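Type-2 restriction enzyme AgeI (Thalassobius gelatinovorus, PDB 5DWA) recognises the double-stranded DNA sequence 5'-ACCGGT-3' and cleaves it after the first A, leaving fragments with 5'-phosphate termini. Local coordinates at residues Asn105-Arg110 / Ser263-Glu268; Arg225-Ile228 / Gly232-Ser235; Phe234-Ser239 / Thr270-Ala275. One frame throughout, in Å; residues are numbered along the deposited sequence. Where two conformers were deposited one is given.

Contact 1: Asn105-Arg110 / Ser263-Glu268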
ATOM      1  N   ASN A 105      12.438  24.553   5.979  1.00 14.39           N
ATOM      2  CA  ASN A 105      12.561  25.181   7.293  1.00 15.65           C
ATOM      3  C   ASN A 105      13.352  26.494   7.316  1.00 17.88           C
ATOM      4  O   ASN A 105      12.955  27.406   8.032  1.00 17.01           O
ATOM      5  CB  ASN A 105      13.145  24.201   8.312  1.00 16.11           C
ATOM      6  CG  ASN A 105      12.051  23.468   9.077  1.00 16.08           C
ATOM      7  OD1 ASN A 105      10.875  23.712   8.848  1.00 17.14           O
ATOM      8  ND2 ASN A 105      12.432  22.580   9.983  1.00 15.72           N
ATOM      9  N   PRO A 106      14.446  26.610   6.535  1.00 19.02           N
ATOM     10  CA  PRO A 106      15.131  27.911   6.560  1.00 22.09           C
ATOM     11  C   PRO A 106      14.245  29.085   6.123  1.00 23.69           C
ATOM     12  O   PRO A 106      14.275  30.144   6.751  1.00 27.30           O
ATOM     13  CB  PRO A 106      16.291  27.710   5.579  1.00 22.07           C
ATOM     14  CG  PRO A 106      16.570  26.251   5.629  1.00 21.48           C
ATOM     15  CD  PRO A 106      15.222  25.599   5.791  1.00 20.21           C
ATOM     16  N   VAL A 107      13.463  28.897   5.066  1.00 22.94           N
ATOM     17  CA  VAL A 107      12.608  29.956   4.553  1.00 23.01           C
ATOM     18  C   VAL A 107      11.415  30.196   5.472  1.00 21.78           C
ATOM     19  O   VAL A 107      11.017  31.336   5.711  1.00 23.74           O
ATOM     20  CB  VAL A 107      12.122  29.623   3.126  1.00 26.16           C
ATOM     21  CG1 VAL A 107      11.123  30.662   2.633  1.00 27.54           C
ATOM     22  CG2 VAL A 107      13.312  29.527   2.184  1.00 27.72           C
ATOM     23  N   LEU A 108      10.854  29.119   6.007  1.00 19.73           N
ATOM     24  CA  LEU A 108       9.689  29.228   6.874  1.00 18.19           C
ATOM     25  C   LEU A 108      10.032  29.857   8.231  1.00 19.13           C
ATOM     26  O   LEU A 108       9.188  30.514   8.839  1.00 18.67           O
ATOM     27  CB  LEU A 108       9.052  27.855   7.065  1.00 16.07           C
ATOM     28  CG  LEU A 108       8.355  27.307   5.824  1.00 16.33           C
ATOM     29  CD1 LEU A 108       7.899  25.888   6.085  1.00 16.03           C
ATOM     30  CD2 LEU A 108       7.182  28.204   5.452  1.00 17.57           C
ATOM     31  N   ALA A 109      11.267  29.668   8.686  1.00 19.33           N
ATOM     32  CA  ALA A 109      11.695  30.198   9.984  1.00 20.61           C
ATOM     33  C   ALA A 109      11.573  31.717  10.049  1.00 21.71           C
ATOM     34  O   ALA A 109      11.314  32.272  11.116  1.00 21.84           O
ATOM     35  CB  ALA A 109      13.113  29.774  10.292  1.00 21.61           C
ATOM     36  N   ARG A 110      11.750  32.371   8.906  0.56 23.09           N
ATOM     37  CA  ARG A 110      11.621  33.823   8.818  0.56 24.11           C
ATOM     38  C   ARG A 110      10.204  34.289   9.149  0.56 23.01           C
ATOM     39  O   ARG A 110       9.992  35.458   9.485  0.56 24.34           O
ATOM     40  CB  ARG A 110      12.013  34.306   7.420  0.56 26.03           C
ATOM     41  CG  ARG A 110      13.272  33.665   6.874  0.56 27.84           C
ATOM     42  CD  ARG A 110      13.882  34.492   5.745  0.56 29.06           C
ATOM     43  NE  ARG A 110      13.215  34.293   4.460  0.56 29.79           N
ATOM     44  CZ  ARG A 110      12.245  35.068   3.988  0.56 31.02           C
ATOM     45  NH1 ARG A 110      11.809  36.105   4.688  0.56 31.74           N
ATOM     46  NH2 ARG A 110      11.708  34.809   2.807  0.56 31.27           N
ATOM     47  N   SER A 263      13.989  23.358  -5.541  1.00 25.65           N
ATOM     48  CA  SER A 263      14.996  24.267  -5.016  1.00 27.36           C
ATOM     49  C   SER A 263      14.547  25.718  -5.147  1.00 28.21           C
ATOM     50  O   SER A 263      13.738  26.051  -6.017  1.00 29.81           O
ATOM     51  CB  SER A 263      16.322  24.062  -5.741  1.00 27.86           C
ATOM     52  OG  SER A 263      16.209  24.467  -7.091  1.00 30.09           O
ATOM     53  N   GLY A 264      15.078  26.573  -4.279  1.00 27.11           N
ATOM     54  CA  GLY A 264      14.741  27.985  -4.289  1.00 27.29           C
ATOM     55  C   GLY A 264      14.594  28.548  -2.885  1.00 27.59           C
ATOM     56  O   GLY A 264      15.018  27.927  -1.907  1.00 26.65           O
ATOM     57  N   GLN A 265      14.001  29.735  -2.792  1.00 27.95           N
ATOM     58  CA  GLN A 265      13.663  30.345  -1.506  1.00 29.39           C
ATOM     59  C   GLN A 265      12.159  30.266  -1.269  1.00 28.82           C
ATOM     60  O   GLN A 265      11.627  29.193  -0.991  1.00 28.62           O
ATOM     61  CB  GLN A 265      14.136  31.797  -1.454  1.00 32.15           C
ATOM     62  CG  GLN A 265      15.641  31.948  -1.302  1.00 34.88           C
ATOM     63  CD  GLN A 265      16.139  31.453   0.041  1.00 37.08           C
ATOM     64  OE1 GLN A 265      15.815  32.020   1.082  1.00 37.86           O
ATOM     65  NE2 GLN A 265      16.926  30.385   0.024  1.00 38.24           N
ATOM     66  N   ASP A 266      11.475  31.403  -1.373  1.00 28.26           N
ATOM     67  CA  ASP A 266      10.019  31.425  -1.279  1.00 28.93           C
ATOM     68  C   ASP A 266       9.386  30.812  -2.523  1.00 26.39           C
ATOM     69  O   ASP A 266       9.897  30.984  -3.634  1.00 27.50           O
ATOM     70  CB  ASP A 266       9.513  32.859  -1.093  1.00 32.09           C
ATOM     71  CG  ASP A 266       9.965  33.471   0.213  1.00 35.87           C
ATOM     72  OD1 ASP A 266       9.108  33.694   1.092  1.00 37.45           O
ATOM     73  OD2 ASP A 266      11.180  33.721   0.367  1.00 37.55           O
ATOM     74  N   ASP A 267       8.283  30.088  -2.341  1.00 24.15           N
ATOM     75  CA  ASP A 267       7.520  29.575  -3.474  1.00 22.70           C
ATOM     76  C   ASP A 267       6.031  29.523  -3.140  1.00 22.30           C
ATOM     77  O   ASP A 267       5.603  30.065  -2.121  1.00 22.60           O
ATOM     78  CB  ASP A 267       8.034  28.192  -3.912  1.00 22.00           C
ATOM     79  CG  ASP A 267       7.938  27.135  -2.816  1.00 22.01           C
ATOM     80  OD1 ASP A 267       7.356  27.394  -1.746  1.00 21.59           O
ATOM     81  OD2 ASP A 267       8.443  26.015  -3.036  1.00 22.69           O
ATOM     82  N   GLU A 268       5.241  28.889  -3.999  1.00 23.35           N
ATOM     83  CA  GLU A 268       3.803  28.817  -3.769  1.00 24.71           C
ATOM     84  C   GLU A 268       3.463  28.125  -2.451  1.00 22.44           C
ATOM     85  O   GLU A 268       2.489  28.491  -1.794  1.00 22.98           O
ATOM     86  CB  GLU A 268       3.109  28.111  -4.929  1.00 28.07           C
ATOM     87  CG  GLU A 268       3.035  28.958  -6.186  1.00 31.00           C
ATOM     88  CD  GLU A 268       2.021  28.433  -7.174  1.00 34.56           C
ATOM     89  OE1 GLU A 268       2.210  27.307  -7.680  1.00 35.41           O
ATOM     90  OE2 GLU A 268       1.028  29.143  -7.436  1.00 36.62           O
TER
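Val107 and Arg110, at the C-terminal end of helix 84-109, meet Gln265 and Asp266 in the loop that leads from strand 257-259 into helix 268-277, making a small, partly buried junction in which valine methyls rest on polar atoms beside a salt bridge. It illustrates how a helix end can be fastened to a loop with few atoms. Val107 is the buried centre, and its two methyl groups serve different partners. CG2 rests against the loop backbone, with Val107 CG2 3.6 Å from Gln265 O. The Gln265 chain is bent at its second torsion (chi2 -67°), which folds the amide back towards the helix and leaves Gln265 OE1 3.7 Å from Val107 CG2. The other branch, CG1, stands anti to the Val107 backbone N and approaches the carboxylate, with Val107 CG1 3.8 Å from Asp266 OD2.

The same carboxylate oxygen pairs with the guanidinium of Arg110. In the Arg110 conformer described, Arg110 NH2 and Asp266 OD2 form a salt bridge at 2.7 Å. The side chains come from opposite directions, and OD2 lies at the guanidinium edge, in its plane. The two flat groups are turned 53° against each other, and the N-H...O angle of 118° makes the hydrogen-bonding component weak.

The loop has further fastenings. Gln265 O accepts a hydrogen bond from Arg103 NH2 on the same helix. Asp267 is the N-cap of helix 268-277: its side chain caps a backbone N in the first turn, while its own N bonds Thr270 OG1, as in a capping box. Chemically, then, the contact combines a buried valine with a bent, exposed ion pair that uses one nitrogen of an arginine modelled in two conformers, so its charged part is probably more adaptable than the methyl packing.

Contact 2: Arg225-Ile228 / Gly232-Ser235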
ATOM      1  N   ARG A 225      -7.034  13.157  -8.769  0.74 19.15           N
ATOM      2  CA  ARG A 225      -7.337  14.572  -8.936  0.74 18.95           C
ATOM      3  C   ARG A 225      -8.744  14.859  -8.419  0.74 19.78           C
ATOM      4  O   ARG A 225      -9.002  15.922  -7.855  0.74 20.23           O
ATOM      5  CB  ARG A 225      -7.210  15.011 -10.394  0.74 19.20           C
ATOM      6  CG  ARG A 225      -7.475  16.500 -10.588  0.74 19.99           C
ATOM      7  CD  ARG A 225      -7.220  16.950 -12.015  0.74 20.95           C
ATOM      8  NE  ARG A 225      -5.810  16.852 -12.373  0.74 20.94           N
ATOM      9  CZ  ARG A 225      -4.939  17.852 -12.270  0.74 20.41           C
ATOM     10  NH1 ARG A 225      -5.328  19.038 -11.809  0.74 20.10           N
ATOM     11  NH2 ARG A 225      -3.676  17.662 -12.618  0.74 19.94           N
ATOM     12  N   ASN A 226      -9.643  13.896  -8.597  1.00 20.78           N
ATOM     13  CA  ASN A 226     -11.005  14.023  -8.089  1.00 22.55           C
ATOM     14  C   ASN A 226     -11.040  14.098  -6.559  1.00 21.50           C
ATOM     15  O   ASN A 226     -11.863  14.810  -6.000  1.00 21.42           O
ATOM     16  CB  ASN A 226     -11.879  12.857  -8.581  1.00 25.39           C
ATOM     17  CG  ASN A 226     -12.202  12.945 -10.066  1.00 30.48           C
ATOM     18  OD1 ASN A 226     -12.234  14.033 -10.642  1.00 32.77           O
ATOM     19  ND2 ASN A 226     -12.455  11.799 -10.687  1.00 32.50           N
ATOM     20  N   TYR A 227     -10.145  13.370  -5.889  1.00 21.94           N
ATOM     21  CA  TYR A 227     -10.046  13.440  -4.428  1.00 22.01           C
ATOM     22  C   TYR A 227      -9.832  14.879  -3.975  1.00 21.07           C
ATOM     23  O   TYR A 227     -10.427  15.339  -2.997  1.00 20.59           O
ATOM     24  CB  TYR A 227      -8.885  12.584  -3.897  1.00 22.83           C
ATOM     25  CG  TYR A 227      -8.968  11.089  -4.140  1.00 25.19           C
ATOM     26  CD1 TYR A 227     -10.186  10.439  -4.278  1.00 26.69           C
ATOM     27  CD2 TYR A 227      -7.807  10.326  -4.217  1.00 25.76           C
ATOM     28  CE1 TYR A 227     -10.246   9.070  -4.494  1.00 28.15           C
ATOM     29  CE2 TYR A 227      -7.857   8.961  -4.436  1.00 26.33           C
ATOM     30  CZ  TYR A 227      -9.078   8.337  -4.571  1.00 27.59           C
ATOM     31  OH  TYR A 227      -9.131   6.977  -4.790  1.00 29.17           O
ATOM     32  N   ILE A 228      -8.954  15.576  -4.690  1.00 20.24           N
ATOM     33  CA  ILE A 228      -8.556  16.929  -4.345  1.00 20.38           C
ATOM     34  C   ILE A 228      -9.529  17.990  -4.846  1.00 19.88           C
ATOM     35  O   ILE A 228     -10.092  18.760  -4.059  1.00 19.94           O
ATOM     36  CB  ILE A 228      -7.157  17.234  -4.911  1.00 20.74           C
ATOM     37  CG1 ILE A 228      -6.130  16.272  -4.311  1.00 20.00           C
ATOM     38  CG2 ILE A 228      -6.762  18.679  -4.646  1.00 20.80           C
ATOM     39  CD1 ILE A 228      -4.911  16.036  -5.197  1.00 20.39           C
ATOM     40  N   GLY A 232     -12.415  17.535  -2.191  1.00 20.80           N
ATOM     41  CA  GLY A 232     -11.744  18.430  -1.260  1.00 19.18           C
ATOM     42  C   GLY A 232     -11.105  17.718  -0.082  1.00 18.52           C
ATOM     43  O   GLY A 232     -11.182  18.189   1.057  1.00 19.16           O
ATOM     44  N   ASP A 233     -10.458  16.590  -0.359  1.00 17.67           N
ATOM     45  CA  ASP A 233      -9.923  15.733   0.698  1.00 17.10           C
ATOM     46  C   ASP A 233      -8.650  16.281   1.358  1.00 16.72           C
ATOM     47  O   ASP A 233      -8.213  15.741   2.368  1.00 17.83           O
ATOM     48  CB  ASP A 233      -9.642  14.332   0.149  1.00 18.76           C
ATOM     49  CG  ASP A 233     -10.909  13.540  -0.116  1.00 20.92           C
ATOM     50  OD1 ASP A 233     -11.935  13.826   0.537  1.00 21.53           O
ATOM     51  OD2 ASP A 233     -10.870  12.627  -0.970  1.00 22.12           O
ATOM     52  N   PHE A 234      -8.064  17.333   0.785  1.00 15.32           N
ATOM     53  CA  PHE A 234      -6.857  17.976   1.328  1.00 15.34           C
ATOM     54  C   PHE A 234      -6.989  19.492   1.248  1.00 15.69           C
ATOM     55  O   PHE A 234      -7.716  20.011   0.402  1.00 16.91           O
ATOM     56  CB  PHE A 234      -5.588  17.530   0.571  1.00 13.89           C
ATOM     57  CG  PHE A 234      -5.334  16.060   0.638  1.00 14.28           C
ATOM     58  CD1 PHE A 234      -4.604  15.516   1.681  1.00 14.76           C
ATOM     59  CD2 PHE A 234      -5.848  15.213  -0.331  1.00 14.38           C
ATOM     60  CE1 PHE A 234      -4.387  14.152   1.755  1.00 14.89           C
ATOM     61  CE2 PHE A 234      -5.634  13.851  -0.268  1.00 15.26           C
ATOM     62  CZ  PHE A 234      -4.897  13.316   0.775  1.00 15.00           C
ATOM     63  N   SER A 235      -6.285  20.201   2.127  1.00 14.70           N
ATOM     64  CA  SER A 235      -6.329  21.662   2.136  1.00 15.20           C
ATOM     65  C   SER A 235      -5.780  22.215   0.832  1.00 15.19           C
ATOM     66  O   SER A 235      -6.274  23.211   0.299  1.00 17.53           O
ATOM     67  CB  SER A 235      -5.535  22.228   3.314  1.00 15.75           C
ATOM     68  OG  SER A 235      -6.052  21.768   4.545  1.00 16.08           O
TER
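The Tyr227 ring and the Asp233 carboxylate meet obliquely, their planes 38° apart, with OD2 presented neither squarely to the face nor to the edge of the ring. The nearer touch is at the root of the ring, where Asp233 OD2 is 3.5 Å from Tyr227 CB. The Phe234 ring is approached just as obliquely by Ile228, whose CG1 lies 4.1 Å from Phe234 CD2, while His166 forms an edge-to-face pair with the same phenylalanine. The polar ends find partners beyond the two segments: Tyr227 OH is hydrogen-bonded to Glu173 OE1, and Asp233 OD1 makes a salt bridge with Arg183.

These side chains meet where helix 223-230 ends, a helix that lies in the connection between the neighbouring parallel strands 191-196 and 236-239, a beta-alpha-beta arrangement within the nuclease core. The helix already widens into a pi-type turn at Asn226-Ile228, and Gly232, with positive phi, breaks it off. Asp233 N then reaches back to Tyr227 O at 2.9 Å, a nearly straight bond (162°) with the donor tilted 24° from the carbonyl plane. This closure is one residue wider than the 6→1 bond of a classical Schellman motif. Inside it, Gly232 N gives a weak bond to Ile228 O at 3.2 Å, and Gly232 CA adds a CA-H...O contact to that oxygen, which Ser253 OG also engages.

Asp233 CG is anti to its own carbonyl carbon and beside its backbone N, which keeps the carboxylate close to the carbonyl that the N-H grips. Asp233 OD2 and Tyr227 O, both acceptors, are consequently 3.4 Å apart, a proximity that the positive charge of Arg183 on the other carboxylate oxygen may partly offset.

Contact 3: Phe234-Ser239 / Thr270-Ala275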
ATOM      1  N   PHE A 234      -8.064  17.333   0.785  1.00 15.32           N
ATOM      2  CA  PHE A 234      -6.857  17.976   1.328  1.00 15.34           C
ATOM      3  C   PHE A 234      -6.989  19.492   1.248  1.00 15.69           C
ATOM      4  O   PHE A 234      -7.716  20.011   0.402  1.00 16.91           O
ATOM      5  CB  PHE A 234      -5.588  17.530   0.571  1.00 13.89           C
ATOM      6  CG  PHE A 234      -5.334  16.060   0.638  1.00 14.28           C
ATOM      7  CD1 PHE A 234      -4.604  15.516   1.681  1.00 14.76           C
ATOM      8  CD2 PHE A 234      -5.848  15.213  -0.331  1.00 14.38           C
ATOM      9  CE1 PHE A 234      -4.387  14.152   1.755  1.00 14.89           C
ATOM     10  CE2 PHE A 234      -5.634  13.851  -0.268  1.00 15.26           C
ATOM     11  CZ  PHE A 234      -4.897  13.316   0.775  1.00 15.00           C
ATOM     12  N   SER A 235      -6.285  20.201   2.127  1.00 14.70           N
ATOM     13  CA  SER A 235      -6.329  21.662   2.136  1.00 15.20           C
ATOM     14  C   SER A 235      -5.780  22.215   0.832  1.00 15.19           C
ATOM     15  O   SER A 235      -6.274  23.211   0.299  1.00 17.53           O
ATOM     16  CB  SER A 235      -5.535  22.228   3.314  1.00 15.75           C
ATOM     17  OG  SER A 235      -6.052  21.768   4.545  1.00 16.08           O
ATOM     18  N   ALA A 236      -4.736  21.555   0.343  1.00 14.57           N
ATOM     19  CA  ALA A 236      -4.053  21.934  -0.885  1.00 15.77           C
ATOM     20  C   ALA A 236      -3.094  20.823  -1.253  1.00 14.91           C
ATOM     21  O   ALA A 236      -2.729  20.016  -0.408  1.00 15.45           O
ATOM     22  CB  ALA A 236      -3.307  23.236  -0.721  1.00 15.84           C
ATOM     23  N   CYS A 237      -2.715  20.775  -2.525  1.00 14.07           N
ATOM     24  CA  CYS A 237      -1.745  19.801  -2.996  1.00 14.57           C
ATOM     25  C   CYS A 237      -0.619  20.523  -3.712  1.00 14.93           C
ATOM     26  O   CYS A 237      -0.859  21.410  -4.542  1.00 16.39           O
ATOM     27  CB  CYS A 237      -2.413  18.780  -3.925  1.00 15.00           C
ATOM     28  SG  CYS A 237      -1.269  17.628  -4.758  1.00 16.59           S
ATOM     29  N   PHE A 238       0.608  20.152  -3.368  1.00 14.08           N
ATOM     30  CA  PHE A 238       1.787  20.712  -4.008  1.00 14.74           C
ATOM     31  C   PHE A 238       2.560  19.590  -4.652  1.00 14.67           C
ATOM     32  O   PHE A 238       2.961  18.654  -3.976  1.00 14.18           O
ATOM     33  CB  PHE A 238       2.642  21.468  -2.992  1.00 16.12           C
ATOM     34  CG  PHE A 238       1.948  22.663  -2.426  1.00 17.00           C
ATOM     35  CD1 PHE A 238       1.076  22.530  -1.354  1.00 17.57           C
ATOM     36  CD2 PHE A 238       2.123  23.915  -2.995  1.00 17.06           C
ATOM     37  CE1 PHE A 238       0.417  23.630  -0.844  1.00 18.09           C
ATOM     38  CE2 PHE A 238       1.456  25.010  -2.495  1.00 18.47           C
ATOM     39  CZ  PHE A 238       0.604  24.867  -1.418  1.00 18.87           C
ATOM     40  N   SER A 239       2.721  19.669  -5.969  1.00 14.98           N
ATOM     41  CA  SER A 239       3.469  18.666  -6.702  1.00 14.40           C
ATOM     42  C   SER A 239       4.776  19.249  -7.192  1.00 14.50           C
ATOM     43  O   SER A 239       4.836  20.411  -7.600  1.00 15.12           O
ATOM     44  CB  SER A 239       2.659  18.135  -7.883  1.00 14.68           C
ATOM     45  OG  SER A 239       3.478  17.290  -8.683  1.00 15.18           O
ATOM     46  N   THR A 270       5.385  28.019   0.442  1.00 18.56           N
ATOM     47  CA  THR A 270       5.676  28.896   1.575  1.00 19.45           C
ATOM     48  C   THR A 270       4.705  30.081   1.598  1.00 20.47           C
ATOM     49  O   THR A 270       4.219  30.463   2.660  1.00 20.38           O
ATOM     50  CB  THR A 270       7.133  29.399   1.565  1.00 20.61           C
ATOM     51  OG1 THR A 270       7.368  30.231   0.420  1.00 22.27           O
ATOM     52  CG2 THR A 270       8.091  28.222   1.543  1.00 20.34           C
ATOM     53  N   ASP A 271       4.397  30.634   0.427  1.00 21.91           N
ATOM     54  CA  ASP A 271       3.403  31.703   0.338  1.00 24.48           C
ATOM     55  C   ASP A 271       2.067  31.234   0.905  1.00 23.75           C
ATOM     56  O   ASP A 271       1.374  31.980   1.607  1.00 25.02           O
ATOM     57  CB  ASP A 271       3.221  32.168  -1.108  1.00 28.15           C
ATOM     58  CG  ASP A 271       4.405  32.963  -1.621  1.00 32.07           C
ATOM     59  OD1 ASP A 271       5.225  33.427  -0.799  1.00 33.13           O
ATOM     60  OD2 ASP A 271       4.510  33.132  -2.854  1.00 34.61           O
ATOM     61  N   TYR A 272       1.715  29.990   0.599  1.00 22.52           N
ATOM     62  CA  TYR A 272       0.474  29.392   1.070  1.00 21.61           C
ATOM     63  C   TYR A 272       0.445  29.274   2.590  1.00 19.92           C
ATOM     64  O   TYR A 272      -0.514  29.695   3.230  1.00 20.52           O
ATOM     65  CB  TYR A 272       0.272  28.017   0.428  1.00 22.05           C
ATOM     66  CG  TYR A 272      -0.886  27.236   0.994  1.00 23.77           C
ATOM     67  CD1 TYR A 272      -2.196  27.531   0.628  1.00 23.84           C
ATOM     68  CD2 TYR A 272      -0.674  26.196   1.890  1.00 24.60           C
ATOM     69  CE1 TYR A 272      -3.258  26.819   1.145  1.00 23.95           C
ATOM     70  CE2 TYR A 272      -1.729  25.478   2.411  1.00 24.34           C
ATOM     71  CZ  TYR A 272      -3.018  25.790   2.033  1.00 24.69           C
ATOM     72  OH  TYR A 272      -4.073  25.078   2.551  1.00 26.82           O
ATOM     73  N   LEU A 273       1.499  28.705   3.167  1.00 19.70           N
ATOM     74  CA  LEU A 273       1.577  28.579   4.618  1.00 19.45           C
ATOM     75  C   LEU A 273       1.552  29.941   5.305  1.00 20.50           C
ATOM     76  O   LEU A 273       0.861  30.118   6.306  1.00 21.61           O
ATOM     77  CB  LEU A 273       2.837  27.818   5.029  1.00 18.96           C
ATOM     78  CG  LEU A 273       2.838  26.328   4.689  1.00 19.26           C
ATOM     79  CD1 LEU A 273       4.038  25.656   5.335  1.00 18.06           C
ATOM     80  CD2 LEU A 273       1.537  25.658   5.124  1.00 19.51           C
ATOM     81  N   VAL A 274       2.300  30.898   4.765  1.00 21.17           N
ATOM     82  CA  VAL A 274       2.375  32.223   5.377  1.00 23.27           C
ATOM     83  C   VAL A 274       1.007  32.898   5.367  1.00 24.62           C
ATOM     84  O   VAL A 274       0.579  33.470   6.370  1.00 25.89           O
ATOM     85  CB  VAL A 274       3.414  33.115   4.664  1.00 23.42           C
ATOM     86  CG1 VAL A 274       3.281  34.565   5.119  1.00 24.07           C
ATOM     87  CG2 VAL A 274       4.816  32.602   4.932  1.00 23.60           C
ATOM     88  N   ALA A 275       0.312  32.802   4.238  1.00 24.48           N
ATOM     89  CA  ALA A 275      -1.016  33.391   4.099  1.00 25.20           C
ATOM     90  C   ALA A 275      -2.035  32.709   5.009  1.00 26.50           C
ATOM     91  O   ALA A 275      -2.851  33.371   5.652  1.00 27.65           O
ATOM     92  CB  ALA A 275      -1.471  33.323   2.654  1.00 24.28           C
TER
HETATM   93  O   HOH W   1      -6.494  25.946   1.954  1.00 36.36           O
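In the PD-(D/E)XK nuclease core a central mixed sheet is covered by helices, and here Tyr272 of the C-terminal helix 268-277 packs on Ser235, Ala236 and Phe238 at strand 236-239. Ala236 and Phe238, two residues apart on the strand, both direct their side chains to this helix. Tyr272 reaches them because its CG stands anti to the backbone N (chi1 172°), extending the ring towards the sheet. Ala236 CB sits over one face of that ring in a CH-pi contact, 4.2 Å from the Tyr272 centroid and 27° off the ring normal.

Phe238 engages the root of the same side chain. Its tip meets the benzylic carbon, with Phe238 CZ 3.7 Å from Tyr272 CB, and the two rings lie obliquely, centroids 5.5 Å apart and planes at 57°. Phe238 is itself hemmed in by aromatic neighbours, pairing edge-to-face with Phe269 and also meeting the ring of Tyr258.

At the far end of Tyr272, the hydroxyl comes up against the strand approach, where Ser235 CB is 3.3 Å from Tyr272 OH. Ser235 OG is occupied by Ser192 N on the adjacent strand. A water bridges the two segments: it donates to Ser235 O at 3.2 Å and is hydrogen-bonded to Tyr272 OH at 2.6 Å, at the ring edge and in its plane.

Contacts 2 and 3 share Phe234 and Ser235, so the loop that closes helix 223-230 runs into the strand packed by helix 268-277. Their centres are about 13 Å apart, and Ile228 touches Cys237, placing one helix on each side of strand 236-239. Contact 1 lies about 12 Å from contact 3, centre to centre, joining it where Val107 and Leu108 pack on Thr270 and Leu273, and about 24 Å from contact 2, without touching it. Along the chain contacts 1 and 3 alternate in their segments, while contact 2 nests inside the loop closed by contact 1. Contacts 1 and 3 link helix 84-109, through helix 268-277, to the sheet; contact 2 closes the helix beyond it.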